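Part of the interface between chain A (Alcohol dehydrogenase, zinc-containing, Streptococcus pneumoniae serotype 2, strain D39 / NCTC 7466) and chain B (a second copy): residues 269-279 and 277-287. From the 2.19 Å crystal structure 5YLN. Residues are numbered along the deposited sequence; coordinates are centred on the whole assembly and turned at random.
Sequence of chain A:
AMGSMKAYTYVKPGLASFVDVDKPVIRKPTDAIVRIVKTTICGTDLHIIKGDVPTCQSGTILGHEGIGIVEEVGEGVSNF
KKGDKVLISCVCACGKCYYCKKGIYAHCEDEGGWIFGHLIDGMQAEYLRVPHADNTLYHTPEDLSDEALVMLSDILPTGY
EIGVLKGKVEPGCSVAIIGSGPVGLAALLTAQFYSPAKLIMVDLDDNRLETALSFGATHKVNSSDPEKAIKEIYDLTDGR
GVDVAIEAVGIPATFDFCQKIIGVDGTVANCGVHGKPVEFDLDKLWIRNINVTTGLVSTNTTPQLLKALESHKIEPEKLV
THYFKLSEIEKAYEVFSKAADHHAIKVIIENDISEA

Chain A (269-279) ANCGVHGKPVE
Chain B (277-287) PVEFDLDKLWI

The most distinctive feature of this contact is a methyl group seated squarely on an imidazole: CD1 of L282(B) lies 3.4 Å from the centroid of the H274(A) ring, only 10° off the ring normal. The ring is also bonded within its own chain. H274(A), with chi1 m (-73°) and chi2 -107°, donates from NE2 to OD1 of N270(A) in a very short hydrogen bond of 2.5 Å, and N270(A), chi1 t and chi2 86°, donates from ND2 to O of G272(A) at 2.9 Å. The two bonds link both buried side chains to each other and to the backbone, and the imidazole face meets the leucine methyl. L282(B) reaches them with chi1 between wells at -102° and chi2 t, and its CD1 also lies 3.8 Å from CG2 of V278(A).

Next to this cluster, the two chains join as antiparallel strands. V278(A) pairs with F280(B), CA to CA 5.4 Å, through two nearly linear hydrogen bonds: N of V278(A) to O of F280(B), 3.0 Å, and N of F280(B) to O of V278(A), 2.9 Å. Both residues are extended (phi/psi -124/159 and -111/118), and their side chains share one face of the sheet, where CG2 of V278(A), chi1 m, packs 3.8 Å from CD2 of F280(B). The phenylalanine takes chi1 t and chi2 45°, and the ring end leads off from the chain A stretch. The next pair, E279(A) with E279(B), is not hydrogen-bonded and has a CA-CA distance of 5.0 Å. Its side chains project from the other face; both glutamates are exposed, which suits their carboxylates, and both are t at chi1 and chi2. OE1 of E279(A) comes within 3.6 Å of CG of P277(B), and OE2 of E279(B) within 3.7 Å of CG of P277(A).

After F280(B), chain B leaves the strand through D281(B) (phi/psi -83/59), which occupies the N-cap position without a side-chain capping bond. A short helix begins at L282(B), and N of W286(B) donates to O of L282(B) at 3.0 Å. This turn sets L282(B) and W286(B) with CA-to-CB bonds toward the chain A stretch, while K284(B) points away and remains exposed. The loop of chain A follows the helix: CA of H274(A) and CA of D283(B) are 4.7 Å apart, and O of H274(A) receives a CA-H...O contact from CA of D283(B) at 3.2 Å. D283(B), chi1 p, places OD1 3.8 Å from N of P277(A), a proline nitrogen with no hydrogen to donate.

W286(B), chi1 p (76°) and chi2 -92°, has the largest area covered by the opposing stretch, 92 Å². V273(A), chi1 t, lays CG2 over its indole face, 3.6 Å from the six-membered ring centroid, and N of H274(A) approaches over a face as well, 3.9 Å from CD1 of W286(B). The broad aromatic surface thus covers both backbone and methyl groups. Altogether the stretches bury 722 Å², counting both sides.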

ATOM      1  N   ALA A 269      -6.774   3.589  -2.625  1.00 28.20           N
ATOM      2  CA  ALA A 269      -6.593   2.804  -3.845  1.00 28.05           C
ATOM      3  C   ALA A 269      -6.626   3.761  -5.026  1.00 32.67           C
ATOM      4  O   ALA A 269      -7.696   4.249  -5.401  1.00 32.40           O
ATOM      5  CB  ALA A 269      -7.670   1.724  -3.996  1.00 25.46           C
ATOM      6  N   ASN A 270      -5.459   4.018  -5.611  1.00 34.90           N
ATOM      7  CA  ASN A 270      -5.360   4.838  -6.807  1.00 38.69           C
ATOM      8  C   ASN A 270      -5.750   4.017  -8.033  1.00 33.64           C
ATOM      9  O   ASN A 270      -5.214   2.928  -8.244  1.00 34.26           O
ATOM     10  CB  ASN A 270      -3.942   5.380  -6.980  1.00 37.07           C
ATOM     11  CG  ASN A 270      -3.800   6.215  -8.247  1.00 48.01           C
ATOM     12  OD1 ASN A 270      -4.085   7.412  -8.244  1.00 55.43           O
ATOM     13  ND2 ASN A 270      -3.374   5.581  -9.337  1.00 45.82           N
ATOM     14  N   CYS A 271      -6.658   4.550  -8.857  1.00 30.17           N
ATOM     15  CA  CYS A 271      -6.992   3.930 -10.141  1.00 46.08           C
ATOM     16  C   CYS A 271      -6.434   4.674 -11.333  1.00 50.06           C
ATOM     17  O   CYS A 271      -5.987   4.043 -12.286  1.00 54.62           O
ATOM     18  CB  CYS A 271      -8.507   3.842 -10.336  1.00 52.27           C
ATOM     19  SG  CYS A 271      -9.382   3.227  -8.937  1.00 62.54           S
ATOM     20  N   GLY A 272      -6.463   6.004 -11.304  1.00 54.13           N
ATOM     21  CA  GLY A 272      -6.200   6.762 -12.498  1.00 51.29           C
ATOM     22  C   GLY A 272      -4.726   6.885 -12.827  1.00 48.07           C
ATOM     23  O   GLY A 272      -3.839   6.683 -11.996  1.00 35.49           O
ATOM     24  N   VAL A 273      -4.486   7.212 -14.096  1.00 50.52           N
ATOM     25  CA  VAL A 273      -3.192   7.714 -14.525  1.00 46.27           C
ATOM     26  C   VAL A 273      -2.926   9.067 -13.881  1.00 35.84           C
ATOM     27  O   VAL A 273      -3.806   9.933 -13.815  1.00 37.64           O
ATOM     28  CB  VAL A 273      -3.169   7.838 -16.056  1.00 50.15           C
ATOM     29  CG1 VAL A 273      -1.762   8.097 -16.538  1.00 50.53           C
ATOM     30  CG2 VAL A 273      -3.768   6.586 -16.680  1.00 52.40           C
ATOM     31  N   HIS A 274      -1.711   9.250 -13.380  1.00 38.70           N
ATOM     32  CA  HIS A 274      -1.261  10.547 -12.904  1.00 42.36           C
ATOM     33  C   HIS A 274      -0.180  11.050 -13.845  1.00 42.98           C
ATOM     34  O   HIS A 274       0.678  10.278 -14.279  1.00 48.27           O
ATOM     35  CB  HIS A 274      -0.737  10.477 -11.462  1.00 34.31           C
ATOM     36  CG  HIS A 274      -1.814  10.313 -10.433  1.00 45.92           C
ATOM     37  ND1 HIS A 274      -2.192  11.333  -9.586  1.00 45.38           N
ATOM     38  CD2 HIS A 274      -2.598   9.249 -10.120  1.00 42.70           C
ATOM     39  CE1 HIS A 274      -3.156  10.903  -8.789  1.00 42.79           C
ATOM     40  NE2 HIS A 274      -3.422   9.644  -9.095  1.00 43.29           N
ATOM     41  N   GLY A 275      -0.248  12.331 -14.192  1.00 48.72           N
ATOM     42  CA  GLY A 275       0.737  12.906 -15.086  1.00 50.24           C
ATOM     43  C   GLY A 275       1.800  13.671 -14.334  1.00 52.62           C
ATOM     44  O   GLY A 275       2.818  14.074 -14.910  1.00 52.17           O
ATOM     45  N   LYS A 276       1.569  13.879 -13.042  1.00 45.67           N
ATOM     46  CA  LYS A 276       2.527  14.525 -12.162  1.00 52.16           C
ATOM     47  C   LYS A 276       2.735  13.676 -10.921  1.00 50.33           C
ATOM     48  O   LYS A 276       1.832  12.943 -10.516  1.00 46.15           O
ATOM     49  CB  LYS A 276       2.058  15.919 -11.723  1.00 55.80           C
ATOM     50  CG  LYS A 276       2.178  17.002 -12.784  1.00 59.18           C
ATOM     51  CD  LYS A 276       2.346  18.377 -12.137  1.00 65.51           C
ATOM     52  CE  LYS A 276       1.206  18.721 -11.185  1.00 70.16           C
ATOM     53  NZ  LYS A 276      -0.133  18.671 -11.852  1.00 73.99           N
ATOM     54  N   PRO A 277       3.901  13.768 -10.288  1.00 46.75           N
ATOM     55  CA  PRO A 277       4.053  13.162  -8.963  1.00 40.36           C
ATOM     56  C   PRO A 277       3.219  13.936  -7.956  1.00 42.07           C
ATOM     57  O   PRO A 277       2.763  15.055  -8.209  1.00 33.25           O
ATOM     58  CB  PRO A 277       5.555  13.284  -8.670  1.00 42.32           C
ATOM     59  CG  PRO A 277       5.992  14.469  -9.470  1.00 45.46           C
ATOM     60  CD  PRO A 277       5.118  14.478 -10.721  1.00 43.91           C
ATOM     61  N   VAL A 278       2.993  13.314  -6.804  1.00 36.24           N
ATOM     62  CA  VAL A 278       2.133  13.918  -5.801  1.00 36.38           C
ATOM     63  C   VAL A 278       2.905  14.037  -4.496  1.00 35.99           C
ATOM     64  O   VAL A 278       3.913  13.359  -4.278  1.00 44.69           O
ATOM     65  CB  VAL A 278       0.828  13.125  -5.614  1.00 35.08           C
ATOM     66  CG1 VAL A 278      -0.010  13.155  -6.914  1.00 30.21           C
ATOM     67  CG2 VAL A 278       1.145  11.685  -5.180  1.00 36.82           C
ATOM     68  N   GLU A 279       2.429  14.937  -3.632  1.00 34.94           N
ATOM     69  CA  GLU A 279       3.003  15.105  -2.303  1.00 35.26           C
ATOM     70  C   GLU A 279       2.302  14.162  -1.327  1.00 37.17           C
ATOM     71  O   GLU A 279       1.111  14.316  -1.031  1.00 44.49           O
ATOM     72  CB  GLU A 279       2.906  16.556  -1.830  1.00 32.53           C
ATOM     73  CG  GLU A 279       3.519  16.746  -0.439  1.00 44.74           C
ATOM     74  CD  GLU A 279       4.107  18.131  -0.220  1.00 60.94           C
ATOM     75  OE1 GLU A 279       3.751  18.782   0.785  1.00 65.59           O
ATOM     76  OE2 GLU A 279       4.927  18.566  -1.056  1.00 70.67           O
TER
ATOM     77  N   PRO B 277       7.041  15.741   4.463  1.00 53.32           N
ATOM     78  CA  PRO B 277       6.376  15.043   3.349  1.00 45.14           C
ATOM     79  C   PRO B 277       7.392  14.613   2.302  1.00 32.72           C
ATOM     80  O   PRO B 277       8.520  15.086   2.258  1.00 43.20           O
ATOM     81  CB  PRO B 277       5.413  16.084   2.787  1.00 34.97           C
ATOM     82  CG  PRO B 277       6.082  17.459   3.167  1.00 34.82           C
ATOM     83  CD  PRO B 277       6.743  17.192   4.508  1.00 34.34           C
ATOM     84  N   VAL B 278       6.996  13.673   1.457  1.00 36.17           N
ATOM     85  CA  VAL B 278       7.913  13.171   0.441  1.00 36.45           C
ATOM     86  C   VAL B 278       7.240  13.257  -0.911  1.00 34.14           C
ATOM     87  O   VAL B 278       6.011  13.304  -1.007  1.00 36.86           O
ATOM     88  CB  VAL B 278       8.375  11.733   0.711  1.00 41.80           C
ATOM     89  CG1 VAL B 278       9.210  11.699   1.986  1.00 38.53           C
ATOM     90  CG2 VAL B 278       7.162  10.791   0.787  1.00 43.70           C
ATOM     91  N   GLU B 279       8.062  13.313  -1.959  1.00 36.64           N
ATOM     92  CA  GLU B 279       7.553  13.261  -3.318  1.00 40.70           C
ATOM     93  C   GLU B 279       7.343  11.803  -3.697  1.00 40.11           C
ATOM     94  O   GLU B 279       8.272  10.993  -3.632  1.00 44.45           O
ATOM     95  CB  GLU B 279       8.500  13.946  -4.298  1.00 51.81           C
ATOM     96  CG  GLU B 279       8.125  13.680  -5.753  1.00 59.80           C
ATOM     97  CD  GLU B 279       8.868  14.578  -6.739  1.00 63.85           C
ATOM     98  OE1 GLU B 279       9.906  14.146  -7.295  1.00 67.88           O
ATOM     99  OE2 GLU B 279       8.403  15.717  -6.957  1.00 56.65           O
ATOM    100  N   PHE B 280       6.116  11.478  -4.075  1.00 32.39           N
ATOM    101  CA  PHE B 280       5.702  10.125  -4.408  1.00 34.01           C
ATOM    102  C   PHE B 280       5.442  10.099  -5.907  1.00 39.96           C
ATOM    103  O   PHE B 280       4.569  10.824  -6.398  1.00 38.20           O
ATOM    104  CB  PHE B 280       4.464   9.758  -3.584  1.00 40.25           C
ATOM    105  CG  PHE B 280       3.865   8.423  -3.905  1.00 35.52           C
ATOM    106  CD1 PHE B 280       4.658   7.299  -4.054  1.00 36.50           C
ATOM    107  CD2 PHE B 280       2.492   8.291  -4.000  1.00 31.67           C
ATOM    108  CE1 PHE B 280       4.089   6.065  -4.344  1.00 39.91           C
ATOM    109  CE2 PHE B 280       1.913   7.063  -4.282  1.00 40.21           C
ATOM    110  CZ  PHE B 280       2.712   5.946  -4.451  1.00 38.76           C
ATOM    111  N   ASP B 281       6.203   9.272  -6.632  1.00 39.12           N
ATOM    112  CA  ASP B 281       6.227   9.308  -8.097  1.00 43.19           C
ATOM    113  C   ASP B 281       5.067   8.530  -8.723  1.00 41.54           C
ATOM    114  O   ASP B 281       5.261   7.616  -9.525  1.00 44.54           O
ATOM    115  CB  ASP B 281       7.564   8.783  -8.604  1.00 52.52           C
ATOM    116  CG  ASP B 281       8.719   9.724  -8.295  1.00 59.39           C
ATOM    117  OD1 ASP B 281       8.569  10.941  -8.513  1.00 63.11           O
ATOM    118  OD2 ASP B 281       9.773   9.239  -7.834  1.00 62.16           O
ATOM    119  N   LEU B 282       3.836   8.939  -8.380  1.00 36.80           N
ATOM    120  CA  LEU B 282       2.652   8.284  -8.935  1.00 34.22           C
ATOM    121  C   LEU B 282       2.604   8.351 -10.454  1.00 38.95           C
ATOM    122  O   LEU B 282       1.938   7.513 -11.073  1.00 35.57           O
ATOM    123  CB  LEU B 282       1.364   8.905  -8.370  1.00 35.10           C
ATOM    124  CG  LEU B 282       0.566   8.227  -7.265  1.00 47.80           C
ATOM    125  CD1 LEU B 282      -0.760   8.954  -7.093  1.00 49.33           C
ATOM    126  CD2 LEU B 282       0.349   6.735  -7.556  1.00 47.01           C
ATOM    127  N   ASP B 283       3.283   9.331 -11.070  1.00 38.49           N
ATOM    128  CA  ASP B 283       3.278   9.427 -12.526  1.00 41.16           C
ATOM    129  C   ASP B 283       3.984   8.238 -13.149  1.00 45.02           C
ATOM    130  O   ASP B 283       3.628   7.816 -14.254  1.00 45.92           O
ATOM    131  CB  ASP B 283       3.935  10.731 -12.988  1.00 48.22           C
ATOM    132  CG  ASP B 283       5.383  10.854 -12.540  1.00 51.68           C
ATOM    133  OD1 ASP B 283       5.661  10.587 -11.354  1.00 51.69           O
ATOM    134  OD2 ASP B 283       6.244  11.220 -13.375  1.00 56.81           O
ATOM    135  N   LYS B 284       4.982   7.695 -12.456  1.00 43.87           N
ATOM    136  CA  LYS B 284       5.668   6.485 -12.877  1.00 45.88           C
ATOM    137  C   LYS B 284       5.048   5.217 -12.294  1.00 43.56           C
ATOM    138  O   LYS B 284       5.073   4.164 -12.944  1.00 52.36           O
ATOM    139  CB  LYS B 284       7.149   6.580 -12.483  1.00 44.24           C
ATOM    140  CG  LYS B 284       7.902   7.780 -13.107  1.00 48.34           C
ATOM    141  CD  LYS B 284       9.064   8.210 -12.196  1.00 55.87           C
ATOM    142  CE  LYS B 284      10.020   9.212 -12.849  1.00 59.35           C
ATOM    143  NZ  LYS B 284      11.055   9.663 -11.855  1.00 61.51           N
ATOM    144  N   LEU B 285       4.478   5.287 -11.092  1.00 37.85           N
ATOM    145  CA  LEU B 285       4.165   4.098 -10.307  1.00 29.37           C
ATOM    146  C   LEU B 285       2.693   3.703 -10.335  1.00 32.73           C
ATOM    147  O   LEU B 285       2.354   2.628  -9.829  1.00 40.02           O
ATOM    148  CB  LEU B 285       4.600   4.320  -8.850  1.00 34.38           C
ATOM    149  CG  LEU B 285       6.100   4.576  -8.710  1.00 39.62           C
ATOM    150  CD1 LEU B 285       6.435   5.228  -7.372  1.00 36.58           C
ATOM    151  CD2 LEU B 285       6.862   3.264  -8.884  1.00 33.55           C
ATOM    152  N   TRP B 286       1.809   4.547 -10.889  1.00 27.88           N
ATOM    153  CA  TRP B 286       0.411   4.163 -11.015  1.00 34.62           C
ATOM    154  C   TRP B 286       0.278   2.890 -11.831  1.00 36.65           C
ATOM    155  O   TRP B 286      -0.629   2.091 -11.592  1.00 35.06           O
ATOM    156  CB  TRP B 286      -0.405   5.290 -11.657  1.00 33.87           C
ATOM    157  CG  TRP B 286      -0.198   5.395 -13.133  1.00 36.99           C
ATOM    158  CD1 TRP B 286       0.720   6.180 -13.782  1.00 33.97           C
ATOM    159  CD2 TRP B 286      -0.908   4.680 -14.150  1.00 39.19           C
ATOM    160  NE1 TRP B 286       0.614   6.002 -15.138  1.00 39.99           N
ATOM    161  CE2 TRP B 286      -0.377   5.086 -15.390  1.00 44.19           C
ATOM    162  CE3 TRP B 286      -1.947   3.737 -14.130  1.00 40.15           C
ATOM    163  CZ2 TRP B 286      -0.849   4.587 -16.602  1.00 43.73           C
ATOM    164  CZ3 TRP B 286      -2.418   3.248 -15.327  1.00 44.17           C
ATOM    165  CH2 TRP B 286      -1.871   3.670 -16.549  1.00 44.19           C
ATOM    166  N   ILE B 287       1.194   2.672 -12.776  1.00 42.23           N
ATOM    167  CA  ILE B 287       1.120   1.533 -13.677  1.00 36.43           C
ATOM    168  C   ILE B 287       1.883   0.319 -13.165  1.00 37.76           C
ATOM    169  O   ILE B 287       1.687  -0.788 -13.688  1.00 37.03           O
ATOM    170  CB  ILE B 287       1.631   1.984 -15.062  1.00 37.51           C
ATOM    171  CG1 ILE B 287       1.012   1.125 -16.171  1.00 40.63           C
ATOM    172  CG2 ILE B 287       3.167   1.977 -15.093  1.00 35.14           C
ATOM    173  CD1 ILE B 287       1.393   1.555 -17.553  1.00 41.02           C
TER